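Long-range contacts in Tol-Pal system protein TolB (Acinetobacter baumannii, PDB 7MX5), which probably serves as the periplasmic member of the Tol-Pal system, which acts in outer membrane invagination during cell division and in keeping the outer membrane intact: residues Pro129-Gly134 with Ser354-Met359; Ser133-Tyr138 with Leu152-Thr157; Gly280-Tyr285 with Gly301-Arg306. One frame throughout, in Å; residues are numbered along the deposited sequence.

Contact 1: Pro129-Gly134 with Ser354-Met359; sequences PGDFSG and SPNGQM
The carboxylate of Asp131 and the amide of Asn356 are the flat groups that meet here, crossing with their planes 37° apart. In the amide plane, at its nitrogen edge, ND2 of Asn356 donates to O of Pro129 (3.2 Å). The oxygen end is gripped from opposite faces: OG of Ser354 lies 2.6 Å from OD1 of Asn356, and the backbone N of Gln358 comes in above the carbonyl plane at 2.8 Å from the same OD1, an Asx turn. CG of Asn356 lies between its N and carbonyl carbon (chi1 62°), with OD1 toward its own turn and ND2 toward Pro129. Asp131 OD2 takes the backbone N-H of Asn356 on its syn side (2.9 Å), while CD of Pro355 packs 3.2 Å from the same OD2. OD1 of Asp131 rests near CB and CG of Pro355, with a long, weak ion pair to Lys400.

The 354-357 residues form a type I beta turn, and their SPNG sequence resembles the SPDG turns of TolB-type propeller repeats. Trp397 packs on Ser354 and Pro355, while Asp119 of helix 110-126 binds the backbone N atoms of Phe132 and Ser133. OD2 of Asp131 and OD1 of Asn356 are acceptors 3.1 Å apart; the Asn356 N-H on OD2, and the Ser354 hydroxyl and Gln358 N-H on OD1, would offset that repulsion, and Asn356's two bonds, to Pro129 and Asp131, pin the turn to the linker.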
loop_
_atom_site.group_PDB
_atom_site.type_symbol
_atom_site.label_atom_id
_atom_site.label_comp_id
_atom_site.label_asym_id
_atom_site.label_seq_id
_atom_site.Cartn_x
_atom_site.Cartn_y
_atom_site.Cartn_z
ATOM N N PRO A 129 9.762 7.021 7.762
ATOM C CA PRO A 129 9.298 5.778 8.395
ATOM C C PRO A 129 9.260 4.626 7.400
ATOM O O PRO A 129 8.754 4.761 6.284
ATOM C CB PRO A 129 7.894 6.129 8.901
ATOM C CG PRO A 129 7.826 7.610 8.933
ATOM C CD PRO A 129 8.867 8.164 8.014
ATOM N N GLY A 130 9.810 3.486 7.817
ATOM C CA GLY A 130 9.774 2.306 6.982
ATOM C C GLY A 130 8.372 1.746 6.843
ATOM O O GLY A 130 7.500 1.947 7.689
ATOM N N ASP A 131 8.153 1.025 5.742
ATOM C CA ASP A 131 6.842 0.460 5.448
ATOM C C ASP A 131 6.903 -1.045 5.210
ATOM O O ASP A 131 5.978 -1.609 4.614
ATOM C CB ASP A 131 6.207 1.159 4.244
ATOM C CG ASP A 131 5.284 2.290 4.650
ATOM O OD1 ASP A 131 4.926 2.370 5.844
ATOM O OD2 ASP A 131 4.915 3.100 3.776
ATOM N N PHE A 132 7.971 -1.710 5.657
ATOM C CA PHE A 132 8.011 -3.166 5.570
ATOM C C PHE A 132 6.991 -3.793 6.511
ATOM O O PHE A 132 6.375 -4.812 6.179
ATOM C CB PHE A 132 9.420 -3.670 5.873
ATOM C CG PHE A 132 10.476 -3.031 5.023
ATOM C CD1 PHE A 132 10.501 -3.247 3.655
ATOM C CD2 PHE A 132 11.432 -2.202 5.584
ATOM C CE1 PHE A 132 11.463 -2.656 2.866
ATOM C CE2 PHE A 132 12.400 -1.608 4.799
ATOM C CZ PHE A 132 12.415 -1.836 3.438
ATOM N N SER A 133 6.802 -3.199 7.684
ATOM C CA SER A 133 5.649 -3.515 8.507
ATOM C C SER A 133 4.415 -2.833 7.930
ATOM O O SER A 133 4.490 -1.737 7.367
ATOM C CB SER A 133 5.871 -3.070 9.952
ATOM O OG SER A 133 7.055 -3.638 10.485
ATOM N N GLY A 134 3.274 -3.495 8.066
ATOM C CA GLY A 134 2.034 -3.024 7.489
ATOM C C GLY A 134 1.374 -4.092 6.640
ATOM O O GLY A 134 1.950 -5.133 6.329
ATOM N N SER A 354 1.622 4.021 -0.225
ATOM C CA SER A 354 2.109 3.484 1.032
ATOM C C SER A 354 2.118 4.585 2.093
ATOM O O SER A 354 2.190 5.770 1.760
ATOM C CB SER A 354 3.512 2.908 0.862
ATOM O OG SER A 354 4.457 3.930 0.598
ATOM N N PRO A 355 2.025 4.219 3.375
ATOM C CA PRO A 355 1.973 5.245 4.432
ATOM C C PRO A 355 3.094 6.272 4.376
ATOM O O PRO A 355 2.863 7.436 4.727
ATOM C CB PRO A 355 2.036 4.417 5.722
ATOM C CG PRO A 355 1.475 3.091 5.355
ATOM C CD PRO A 355 1.730 2.868 3.889
ATOM N N ASN A 356 4.295 5.891 3.945
ATOM C CA ASN A 356 5.399 6.839 3.866
ATOM C C ASN A 356 5.414 7.629 2.562
ATOM O O ASN A 356 6.254 8.520 2.403
ATOM C CB ASN A 356 6.743 6.122 4.060
ATOM C CG ASN A 356 7.025 5.075 2.991
ATOM O OD1 ASN A 356 6.390 5.042 1.938
ATOM N ND2 ASN A 356 7.995 4.210 3.266
ATOM N N GLY A 357 4.514 7.322 1.630
ATOM C CA GLY A 357 4.466 8.041 0.374
ATOM C C GLY A 357 5.604 7.755 -0.576
ATOM O O GLY A 357 5.701 8.414 -1.614
ATOM N N GLN A 358 6.473 6.797 -0.253
ATOM C CA GLN A 358 7.576 6.436 -1.131
ATOM C C GLN A 358 7.237 5.288 -2.069
ATOM O O GLN A 358 7.928 5.105 -3.078
ATOM C CB GLN A 358 8.811 6.065 -0.303
ATOM C CG GLN A 358 9.237 7.133 0.691
ATOM C CD GLN A 358 9.319 8.511 0.065
ATOM O OE1 GLN A 358 8.625 9.438 0.482
ATOM N NE2 GLN A 358 10.176 8.654 -0.942
ATOM N N MET A 359 6.196 4.517 -1.764
ATOM C CA MET A 359 5.782 3.384 -2.574
ATOM C C MET A 359 4.345 3.576 -3.040
ATOM O O MET A 359 3.604 4.412 -2.515
ATOM C CB MET A 359 5.899 2.069 -1.789
ATOM C CG MET A 359 7.325 1.598 -1.544
ATOM S SD MET A 359 8.159 1.055 -3.044
ATOM C CE MET A 359 9.808 0.744 -2.420
#

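Contact 2: Ser133-Tyr138 with Leu152-Thr157; sequences SGRIAY and LQIADT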
loop_
_atom_site.group_PDB
_atom_site.type_symbol
_atom_site.label_atom_id
_atom_site.label_comp_id
_atom_site.label_asym_id
_atom_site.label_seq_id
_atom_site.Cartn_x
_atom_site.Cartn_y
_atom_site.Cartn_z
ATOM N N SER A 133 6.802 -3.199 7.684
ATOM C CA SER A 133 5.649 -3.515 8.507
ATOM C C SER A 133 4.415 -2.833 7.930
ATOM O O SER A 133 4.490 -1.737 7.367
ATOM C CB SER A 133 5.871 -3.070 9.952
ATOM O OG SER A 133 7.055 -3.638 10.485
ATOM N N GLY A 134 3.274 -3.495 8.066
ATOM C CA GLY A 134 2.034 -3.024 7.489
ATOM C C GLY A 134 1.374 -4.092 6.640
ATOM O O GLY A 134 1.950 -5.133 6.329
ATOM N N ARG A 135 0.133 -3.801 6.264
ATOM C CA ARG A 135 -0.707 -4.765 5.573
ATOM C C ARG A 135 -1.278 -4.155 4.302
ATOM O O ARG A 135 -1.448 -2.937 4.197
ATOM C CB ARG A 135 -1.842 -5.252 6.480
ATOM C CG ARG A 135 -1.365 -5.758 7.833
ATOM C CD ARG A 135 -1.019 -7.235 7.773
ATOM N NE ARG A 135 -2.219 -8.061 7.744
ATOM C CZ ARG A 135 -2.223 -9.376 7.578
ATOM N NH1 ARG A 135 -1.100 -10.056 7.414
ATOM N NH2 ARG A 135 -3.383 -10.025 7.574
ATOM N N ILE A 136 -1.566 -5.020 3.332
ATOM C CA ILE A 136 -2.166 -4.628 2.064
ATOM C C ILE A 136 -3.359 -5.533 1.802
ATOM O O ILE A 136 -3.230 -6.762 1.835
ATOM C CB ILE A 136 -1.163 -4.713 0.897
ATOM C CG1 ILE A 136 0.044 -3.808 1.154
ATOM C CG2 ILE A 136 -1.840 -4.347 -0.416
ATOM C CD1 ILE A 136 1.043 -3.788 0.018
ATOM N N ALA A 137 -4.516 -4.930 1.549
ATOM C CA ALA A 137 -5.716 -5.680 1.214
ATOM C C ALA A 137 -5.865 -5.786 -0.298
ATOM O O ALA A 137 -5.460 -4.892 -1.045
ATOM C CB ALA A 137 -6.955 -5.020 1.816
ATOM N N TYR A 138 -6.454 -6.892 -0.744
ATOM C CA TYR A 138 -6.632 -7.145 -2.167
ATOM C C TYR A 138 -7.757 -8.154 -2.343
ATOM O O TYR A 138 -8.175 -8.822 -1.395
ATOM C CB TYR A 138 -5.334 -7.646 -2.810
ATOM C CG TYR A 138 -4.734 -8.852 -2.121
ATOM C CD1 TYR A 138 -3.854 -8.702 -1.057
ATOM C CD2 TYR A 138 -5.050 -10.140 -2.533
ATOM C CE1 TYR A 138 -3.306 -9.802 -0.422
ATOM C CE2 TYR A 138 -4.504 -11.244 -1.907
ATOM C CZ TYR A 138 -3.635 -11.069 -0.852
ATOM O OH TYR A 138 -3.092 -12.168 -0.226
ATOM N N LEU A 152 -11.540 -11.794 -0.547
ATOM C CA LEU A 152 -10.932 -10.614 0.053
ATOM C C LEU A 152 -9.864 -11.063 1.041
ATOM O O LEU A 152 -10.161 -11.784 2.000
ATOM C CB LEU A 152 -11.984 -9.751 0.748
ATOM C CG LEU A 152 -11.456 -8.513 1.475
ATOM C CD1 LEU A 152 -10.538 -7.700 0.578
ATOM C CD2 LEU A 152 -12.606 -7.662 1.973
ATOM N N GLN A 153 -8.625 -10.639 0.808
ATOM C CA GLN A 153 -7.496 -11.051 1.624
ATOM C C GLN A 153 -6.712 -9.835 2.090
ATOM O O GLN A 153 -6.724 -8.780 1.449
ATOM C CB GLN A 153 -6.561 -11.994 0.856
ATOM C CG GLN A 153 -7.072 -13.415 0.728
ATOM C CD GLN A 153 -5.952 -14.415 0.527
ATOM O OE1 GLN A 153 -4.891 -14.080 -0.004
ATOM N NE2 GLN A 153 -6.181 -15.652 0.952
ATOM N N ILE A 154 -6.031 -9.998 3.222
ATOM C CA ILE A 154 -5.103 -9.005 3.749
ATOM C C ILE A 154 -3.790 -9.714 4.043
ATOM O O ILE A 154 -3.773 -10.729 4.749
ATOM C CB ILE A 154 -5.647 -8.318 5.016
ATOM C CG1 ILE A 154 -6.954 -7.586 4.713
ATOM C CG2 ILE A 154 -4.623 -7.345 5.570
ATOM C CD1 ILE A 154 -7.628 -7.012 5.942
ATOM N N ALA A 155 -2.697 -9.189 3.497
ATOM C CA ALA A 155 -1.389 -9.804 3.654
ATOM C C ALA A 155 -0.362 -8.729 3.980
ATOM O O ALA A 155 -0.643 -7.529 3.921
ATOM C CB ALA A 155 -0.976 -10.577 2.395
ATOM N N ASP A 156 0.841 -9.177 4.329
ATOM C CA ASP A 156 1.939 -8.261 4.586
ATOM C C ASP A 156 2.371 -7.579 3.288
ATOM O O ASP A 156 1.917 -7.916 2.190
ATOM C CB ASP A 156 3.115 -9.001 5.221
ATOM C CG ASP A 156 2.774 -9.577 6.580
ATOM O OD1 ASP A 156 1.884 -9.019 7.255
ATOM O OD2 ASP A 156 3.395 -10.588 6.973
ATOM N N THR A 157 3.272 -6.604 3.425
ATOM C CA THR A 157 3.729 -5.847 2.265
ATOM C C THR A 157 4.523 -6.701 1.286
ATOM O O THR A 157 4.718 -6.285 0.140
ATOM C CB THR A 157 4.568 -4.649 2.714
ATOM O OG1 THR A 157 5.790 -5.110 3.304
ATOM C CG2 THR A 157 3.799 -3.819 3.731
HETATM O O HOH W 1 4.143 -6.132 6.356
#
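Tyr138 and Gln153 meet twice, through backbone and through side chains. They form an antiparallel hydrogen-bonded pair, N of Gln153 reaching O of Tyr138 at 2.9 Å in an essentially straight bond. On the same face of the sheet the Tyr138 hydroxyl donates to OE1 of Gln153 (2.6 Å). CG of Tyr138 lies between its N and carbonyl carbon (chi1 54°), and the ring lies with CB of Gln153 over one face and CB of Ala155 at its edge, 3.7 Å from CE1. Ile136 and Ala155 make the next hydrogen-bonded pair, where N of Ile136 meets O of Ala155 at 2.7 Å. The other face carries Ala137 CB against Ile154 CG1 (3.9 Å). Beside them, NE of Arg135 passes 3.3 Å from CG2 of Ile154, the two side chains crossing at about a right angle. The bent arginine then sends NH1 to OD1 of Asp156 in a salt bridge of 3.2 Å; the oxygen lies in the guanidinium plane, but the donor stands above the carboxylate plane.

Farther out, Pro175 and Trp177 of the next blade pack on Ala137, and Trp177 also on Ile154. Strand 391-397 flanks 135-141 on its other side, so one blade is built from both ends of the propeller chain, the usual way such rings close. The Tyr138 hydroxyl and OE1 of Gln153 pair with each other in the buried sheet face, while NE2 of Gln153 is taken up by Thr164; NH1 of Arg135 donates both to the Asp156 carboxylate and to the Gln161 carbonyl.

Contact 3: Gly280-Tyr285 with Gly301-Arg306; sequences GSPQIY and GSFNAR
Pro282 and Gln283 press closely on Asn304, and this is the tight half of the contact. N of Asn304 donates to O of Pro282 at 2.9 Å, almost straight. Alongside, ND2 of Asn304 reaches OE1 of Gln283 (3.0 Å) in the carbonyl plane, on a lone pair, though OE1 is tilted out of the asparagine's own amide plane; the two amides stand 43° apart. Gln283 first points off from the other segment, and the bend at chi2 (-60°) turns its CD back toward it. CG of Pro282 meets CD2 of Phe303 obliquely at 3.5 Å, and that buried ring has Arg321 as a cation-pi partner. Deeper still, CG1 of Ile284 packs 3.9 Å from CA of Ala305.

Toward solvent the fit slackens. CB of Ser281 only grazes O of Ser302 (3.5 Å). There NE2 of Gln283 turns within its own segment to OG of Ser281, at 3.2 Å and in the plane of its amide. Gly301 is exposed at this end.

The strands run 64° apart because they belong to successive propeller blades: 283-288 is the third strand of one blade and 304-309 the first, edge strand of the next, so the bonds stitch blade to blade rather than extend a sheet. The amides are held beyond the pair, OD1 of Asn304 accepting from His320, ND2 giving also to Lys300 O, and OE1 of Gln283 taking Thr298 OG1. Such shared partners leave the two buried amides little freedom to rotate, and this polar network probably fixes which way round each one sits.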
loop_
_atom_site.group_PDB
_atom_site.type_symbol
_atom_site.label_atom_id
_atom_site.label_comp_id
_atom_site.label_asym_id
_atom_site.label_seq_id
_atom_site.Cartn_x
_atom_site.Cartn_y
_atom_site.Cartn_z
ATOM N N GLY A 280 -16.484 16.715 -20.474
ATOM C CA GLY A 280 -16.361 15.986 -21.716
ATOM C C GLY A 280 -15.283 14.924 -21.721
ATOM O O GLY A 280 -15.183 14.170 -22.698
ATOM N N SER A 281 -14.478 14.843 -20.665
ATOM C CA SER A 281 -13.412 13.860 -20.550
ATOM C C SER A 281 -13.188 13.574 -19.076
ATOM O O SER A 281 -13.352 14.473 -18.242
ATOM C CB SER A 281 -12.112 14.355 -21.200
ATOM O OG SER A 281 -11.548 15.422 -20.457
ATOM N N PRO A 282 -12.824 12.341 -18.719
ATOM C CA PRO A 282 -12.616 12.006 -17.300
ATOM C C PRO A 282 -11.438 12.778 -16.720
ATOM O O PRO A 282 -10.301 12.637 -17.173
ATOM C CB PRO A 282 -12.350 10.495 -17.320
ATOM C CG PRO A 282 -12.789 10.018 -18.664
ATOM C CD PRO A 282 -12.689 11.172 -19.603
ATOM N N GLN A 283 -11.723 13.603 -15.714
ATOM C CA GLN A 283 -10.709 14.368 -15.009
ATOM C C GLN A 283 -10.919 14.214 -13.509
ATOM O O GLN A 283 -11.975 13.769 -13.051
ATOM C CB GLN A 283 -10.744 15.854 -15.399
ATOM C CG GLN A 283 -10.455 16.128 -16.867
ATOM C CD GLN A 283 -9.085 15.643 -17.303
ATOM O OE1 GLN A 283 -8.168 15.512 -16.490
ATOM N NE2 GLN A 283 -8.937 15.377 -18.596
ATOM N N ILE A 284 -9.898 14.585 -12.745
ATOM C CA ILE A 284 -9.936 14.508 -11.289
ATOM C C ILE A 284 -10.251 15.894 -10.747
ATOM O O ILE A 284 -9.524 16.856 -11.017
ATOM C CB ILE A 284 -8.612 13.978 -10.717
ATOM C CG1 ILE A 284 -8.476 12.480 -10.993
ATOM C CG2 ILE A 284 -8.529 14.251 -9.222
ATOM C CD1 ILE A 284 -7.136 11.917 -10.601
ATOM N N TYR A 285 -11.334 15.996 -9.986
ATOM C CA TYR A 285 -11.776 17.247 -9.392
ATOM C C TYR A 285 -11.679 17.166 -7.874
ATOM O O TYR A 285 -11.537 16.089 -7.292
ATOM C CB TYR A 285 -13.210 17.577 -9.822
ATOM C CG TYR A 285 -13.347 17.929 -11.286
ATOM C CD1 TYR A 285 -13.270 16.948 -12.266
ATOM C CD2 TYR A 285 -13.557 19.241 -11.691
ATOM C CE1 TYR A 285 -13.397 17.263 -13.605
ATOM C CE2 TYR A 285 -13.683 19.567 -13.029
ATOM C CZ TYR A 285 -13.602 18.573 -13.981
ATOM O OH TYR A 285 -13.728 18.888 -15.315
ATOM N N GLY A 301 -3.407 15.894 -20.442
ATOM C CA GLY A 301 -3.956 14.722 -21.091
ATOM C C GLY A 301 -5.468 14.750 -21.208
ATOM O O GLY A 301 -6.158 15.654 -20.733
ATOM N N SER A 302 -5.987 13.715 -21.865
ATOM C CA SER A 302 -7.415 13.560 -22.095
ATOM C C SER A 302 -8.076 12.609 -21.107
ATOM O O SER A 302 -9.283 12.370 -21.211
ATOM C CB SER A 302 -7.665 13.065 -23.522
ATOM O OG SER A 302 -6.632 12.186 -23.933
ATOM N N PHE A 303 -7.322 12.061 -20.158
ATOM C CA PHE A 303 -7.864 11.075 -19.230
ATOM C C PHE A 303 -7.048 11.100 -17.948
ATOM O O PHE A 303 -5.858 10.772 -17.961
ATOM C CB PHE A 303 -7.853 9.678 -19.855
ATOM C CG PHE A 303 -8.529 8.624 -19.018
ATOM C CD1 PHE A 303 -7.853 7.996 -17.983
ATOM C CD2 PHE A 303 -9.835 8.248 -19.280
ATOM C CE1 PHE A 303 -8.473 7.026 -17.217
ATOM C CE2 PHE A 303 -10.461 7.278 -18.520
ATOM C CZ PHE A 303 -9.779 6.666 -17.487
ATOM N N ASN A 304 -7.691 11.491 -16.851
ATOM C CA ASN A 304 -7.107 11.410 -15.517
ATOM C C ASN A 304 -8.208 10.968 -14.568
ATOM O O ASN A 304 -9.239 11.637 -14.463
ATOM C CB ASN A 304 -6.516 12.753 -15.079
ATOM C CG ASN A 304 -5.395 13.223 -15.987
ATOM O OD1 ASN A 304 -4.221 12.971 -15.722
ATOM N ND2 ASN A 304 -5.755 13.913 -17.063
ATOM N N ALA A 305 -8.001 9.844 -13.889
ATOM C CA ALA A 305 -9.072 9.257 -13.096
ATOM C C ALA A 305 -8.478 8.379 -12.005
ATOM O O ALA A 305 -7.277 8.099 -11.986
ATOM C CB ALA A 305 -10.030 8.452 -13.977
ATOM N N ARG A 306 -9.353 7.948 -11.093
ATOM C CA ARG A 306 -9.005 7.002 -10.032
ATOM C C ARG A 306 -7.855 7.530 -9.174
ATOM O O ARG A 306 -6.870 6.837 -8.914
ATOM C CB ARG A 306 -8.678 5.622 -10.609
ATOM C CG ARG A 306 -9.899 4.817 -11.046
ATOM C CD ARG A 306 -10.384 5.222 -12.430
ATOM N NE ARG A 306 -11.840 5.217 -12.527
ATOM C CZ ARG A 306 -12.519 5.519 -13.627
ATOM N NH1 ARG A 306 -11.905 5.848 -14.751
ATOM N NH2 ARG A 306 -13.849 5.488 -13.597
#

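Contacts 1 and 2 are neighbours, with centres 13 Å apart, and they share Ser133 and Gly134, where the linker from helix 110-126 runs into strand 135-141. They also touch directly: O of Phe132 lies 2.9 Å from OG1 of Thr157, probably a hydrogen bond. Trp397 of strand 391-397 packs on residues of both. Together they mark where the amino-terminal domain joins the propeller and where the propeller's ends meet. Contact 3 stands apart in the ring, its centre about 28 Å from that of contact 1 and 29 Å from that of contact 2, nearest atoms about 12 and 14 Å away, and joins two later blades.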